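Long-range contact in outer membrane protein SusF (Bacteroides thetaiotaomicron, PDB 4FE9), which binds starch at the bacterial cell surface through carbohydrate-binding modules, ahead of starch transport into the periplasm for degradation: residues D398-S403 / K457-F462. Sequence-based numbering, arbitrary orientation.
Sequences DGEFVS and KVYLNF
Phe-401 and Leu-460 form a hydrogen-bonded pair in a three-stranded antiparallel sheet of the third carbohydrate-binding module, where strand 458-461 lies between 401-402 and 466-469. Leu-460 N to Phe-401 O is nearly straight (163°), Phe-401 N to Leu-460 O is bent, and Ser-403 N to Val-458 O adds the next link. The buried face is aromatic and aliphatic. The edge of the Phe-462 ring points into one face of the Phe-401 ring, a T-shaped pair with planes 86° apart and Phe-462 CD2 3.4 Å from Phe-401 CE1. Leu-460 sits beside Phe-401 and packs on Phe-431, Ile-433 and Ile-438. A flat, apolar ring suits the place of Phe-401, since it offers a face to Phe-462 while also touching Phe-391, Pro-394 and Trp-349. An alanine here would probably open a gap among these side chains and leave the edge of Phe-462 without its aromatic partner.

The other face, more open to solvent, carries mixed side chains. Branched Val-402 lays CG1 over the Tyr-459 ring, a CH-pi contact 4.3 Å from the centroid, and close against Lys-457 CD (3.5 Å). Glu-400 OE2 comes to the ring's edge and forms a salt bridge with Arg-468, which also makes a cation-pi contact with Tyr-459. At the Ser-403 end, OG sits between the backbone N and the carbonyl carbon (chi1 62°), where it accepts a nearly straight bond from Val-458 N at 2.6 Å.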
ATOM      1  N   ASP A 398       0.653 -34.062  10.730  1.00 35.41           N
ATOM      2  CA  ASP A 398      -0.684 -34.522  11.098  1.00 34.44           C
ATOM      3  C   ASP A 398      -0.862 -34.664  12.574  1.00 32.81           C
ATOM      4  O   ASP A 398      -1.804 -35.295  13.017  1.00 33.23           O
ATOM      5  CB  ASP A 398      -1.047 -35.831  10.383  1.00 34.81           C
ATOM      6  CG  ASP A 398      -0.039 -36.991  10.685  1.00 37.73           C
ATOM      7  OD1 ASP A 398       0.117 -37.857   9.816  1.00 43.96           O
ATOM      8  OD2 ASP A 398       0.571 -37.026  11.788  1.00 41.49           O
ATOM      9  N   GLY A 399      -0.003 -34.011  13.343  1.00 31.43           N
ATOM     10  CA  GLY A 399      -0.135 -34.014  14.784  1.00 31.02           C
ATOM     11  C   GLY A 399      -1.086 -32.934  15.262  1.00 31.79           C
ATOM     12  O   GLY A 399      -1.867 -32.383  14.475  1.00 31.65           O
ATOM     13  N   GLU A 400      -0.917 -32.522  16.514  1.00 31.05           N
ATOM     14  CA  GLU A 400      -1.950 -31.795  17.203  1.00 30.84           C
ATOM     15  C   GLU A 400      -1.330 -30.730  18.068  1.00 30.17           C
ATOM     16  O   GLU A 400      -0.278 -30.947  18.671  1.00 30.03           O
ATOM     17  CB  GLU A 400      -2.831 -32.768  18.031  1.00 30.65           C
ATOM     18  CG  GLU A 400      -3.554 -33.808  17.134  1.00 32.74           C
ATOM     19  CD  GLU A 400      -4.442 -34.808  17.910  1.00 41.00           C
ATOM     20  OE1 GLU A 400      -5.300 -35.440  17.255  1.00 39.24           O
ATOM     21  OE2 GLU A 400      -4.261 -34.981  19.151  1.00 39.42           O
ATOM     22  N   PHE A 401      -1.853 -29.517  17.958  1.00 29.04           N
ATOM     23  CA  PHE A 401      -1.535 -28.489  18.924  1.00 27.84           C
ATOM     24  C   PHE A 401      -2.249 -28.855  20.218  1.00 28.16           C
ATOM     25  O   PHE A 401      -3.378 -29.329  20.192  1.00 28.28           O
ATOM     26  CB  PHE A 401      -2.011 -27.103  18.412  1.00 27.87           C
ATOM     27  CG  PHE A 401      -1.368 -26.672  17.101  1.00 23.55           C
ATOM     28  CD1 PHE A 401      -1.627 -27.345  15.937  1.00 16.27           C
ATOM     29  CD2 PHE A 401      -0.535 -25.570  17.050  1.00 22.16           C
ATOM     30  CE1 PHE A 401      -1.012 -26.971  14.737  1.00 18.12           C
ATOM     31  CE2 PHE A 401       0.056 -25.175  15.848  1.00 21.68           C
ATOM     32  CZ  PHE A 401      -0.192 -25.886  14.696  1.00 13.51           C
ATOM     33  N   VAL A 402      -1.597 -28.625  21.350  1.00 29.06           N
ATOM     34  CA  VAL A 402      -2.168 -28.986  22.634  1.00 29.23           C
ATOM     35  C   VAL A 402      -2.005 -27.864  23.605  1.00 30.13           C
ATOM     36  O   VAL A 402      -0.963 -27.224  23.644  1.00 30.30           O
ATOM     37  CB  VAL A 402      -1.520 -30.306  23.199  1.00 30.18           C
ATOM     38  CG1 VAL A 402      -2.182 -30.713  24.535  1.00 29.10           C
ATOM     39  CG2 VAL A 402      -1.649 -31.425  22.176  1.00 28.62           C
ATOM     40  N   SER A 403      -3.096 -27.523  24.285  1.00 30.83           N
ATOM     41  CA  SER A 403      -3.108 -26.419  25.231  1.00 32.57           C
ATOM     42  C   SER A 403      -2.484 -26.824  26.558  1.00 33.08           C
ATOM     43  O   SER A 403      -2.390 -28.010  26.863  1.00 34.12           O
ATOM     44  CB  SER A 403      -4.554 -25.931  25.466  1.00 32.97           C
ATOM     45  OG  SER A 403      -5.373 -26.957  26.032  1.00 34.72           O
ATOM     46  N   LYS A 457      -7.369 -30.374  28.821  1.00 32.00           N
ATOM     47  CA  LYS A 457      -6.716 -29.562  27.797  1.00 31.49           C
ATOM     48  C   LYS A 457      -7.355 -29.765  26.421  1.00 30.23           C
ATOM     49  O   LYS A 457      -8.088 -30.731  26.216  1.00 29.83           O
ATOM     50  CB  LYS A 457      -5.190 -29.850  27.760  1.00 32.22           C
ATOM     51  CG  LYS A 457      -4.816 -31.304  27.834  1.00 33.30           C
ATOM     52  CD  LYS A 457      -3.289 -31.510  27.711  1.00 32.75           C
ATOM     53  CE  LYS A 457      -2.542 -30.756  28.778  1.00 32.94           C
ATOM     54  NZ  LYS A 457      -1.310 -31.465  29.187  1.00 38.47           N
ATOM     55  N   VAL A 458      -7.106 -28.834  25.489  1.00 28.64           N
ATOM     56  CA  VAL A 458      -7.677 -28.924  24.112  1.00 27.70           C
ATOM     57  C   VAL A 458      -6.716 -29.637  23.151  1.00 27.65           C
ATOM     58  O   VAL A 458      -5.540 -29.345  23.155  1.00 28.21           O
ATOM     59  CB  VAL A 458      -7.974 -27.495  23.516  1.00 26.86           C
ATOM     60  CG1 VAL A 458      -8.686 -27.618  22.192  1.00 25.44           C
ATOM     61  CG2 VAL A 458      -8.770 -26.662  24.486  1.00 25.33           C
ATOM     62  N   TYR A 459      -7.258 -30.429  22.218  1.00 28.29           N
ATOM     63  CA  TYR A 459      -6.456 -31.019  21.135  1.00 28.95           C
ATOM     64  C   TYR A 459      -6.992 -30.619  19.763  1.00 28.89           C
ATOM     65  O   TYR A 459      -8.121 -30.960  19.416  1.00 29.27           O
ATOM     66  CB  TYR A 459      -6.422 -32.569  21.244  1.00 29.13           C
ATOM     67  CG  TYR A 459      -5.850 -33.091  22.554  1.00 31.38           C
ATOM     68  CD1 TYR A 459      -4.625 -33.758  22.593  1.00 35.58           C
ATOM     69  CD2 TYR A 459      -6.516 -32.883  23.749  1.00 35.37           C
ATOM     70  CE1 TYR A 459      -4.064 -34.142  23.797  1.00 36.68           C
ATOM     71  CE2 TYR A 459      -5.982 -33.292  24.946  1.00 40.90           C
ATOM     72  CZ  TYR A 459      -4.770 -33.942  24.965  1.00 40.09           C
ATOM     73  OH  TYR A 459      -4.271 -34.362  26.157  1.00 34.90           O
ATOM     74  N   LEU A 460      -6.120 -30.058  18.916  1.00 28.83           N
ATOM     75  CA  LEU A 460      -6.541 -29.587  17.595  1.00 27.95           C
ATOM     76  C   LEU A 460      -5.776 -30.258  16.490  1.00 28.44           C
ATOM     77  O   LEU A 460      -4.547 -30.142  16.409  1.00 28.76           O
ATOM     78  CB  LEU A 460      -6.356 -28.070  17.473  1.00 28.07           C
ATOM     79  CG  LEU A 460      -6.952 -27.201  18.572  1.00 28.92           C
ATOM     80  CD1 LEU A 460      -6.313 -25.832  18.569  1.00 23.92           C
ATOM     81  CD2 LEU A 460      -8.449 -27.096  18.383  1.00 23.93           C
ATOM     82  N   ASN A 461      -6.498 -30.846  15.559  1.00 27.83           N
ATOM     83  CA  ASN A 461      -5.907 -31.270  14.325  1.00 29.35           C
ATOM     84  C   ASN A 461      -6.327 -30.370  13.181  1.00 28.44           C
ATOM     85  O   ASN A 461      -7.380 -30.563  12.588  1.00 28.37           O
ATOM     86  CB  ASN A 461      -6.299 -32.714  14.025  1.00 29.58           C
ATOM     87  CG  ASN A 461      -5.528 -33.294  12.868  1.00 32.12           C
ATOM     88  OD1 ASN A 461      -5.218 -32.597  11.897  1.00 30.30           O
ATOM     89  ND2 ASN A 461      -5.315 -34.603  12.906  1.00 37.34           N
ATOM     90  N   PHE A 462      -5.479 -29.409  12.841  1.00 28.81           N
ATOM     91  CA  PHE A 462      -5.828 -28.446  11.817  1.00 29.11           C
ATOM     92  C   PHE A 462      -5.843 -29.059  10.462  1.00 29.89           C
ATOM     93  O   PHE A 462      -6.566 -28.604   9.586  1.00 30.38           O
ATOM     94  CB  PHE A 462      -4.889 -27.259  11.837  1.00 29.32           C
ATOM     95  CG  PHE A 462      -5.147 -26.318  12.939  1.00 24.51           C
ATOM     96  CD1 PHE A 462      -6.222 -25.447  12.880  1.00 18.41           C
ATOM     97  CD2 PHE A 462      -4.260 -26.212  13.991  1.00 23.79           C
ATOM     98  CE1 PHE A 462      -6.458 -24.550  13.908  1.00 16.60           C
ATOM     99  CE2 PHE A 462      -4.459 -25.293  15.003  1.00 21.90           C
ATOM    100  CZ  PHE A 462      -5.557 -24.443  14.957  1.00 15.11           C
TER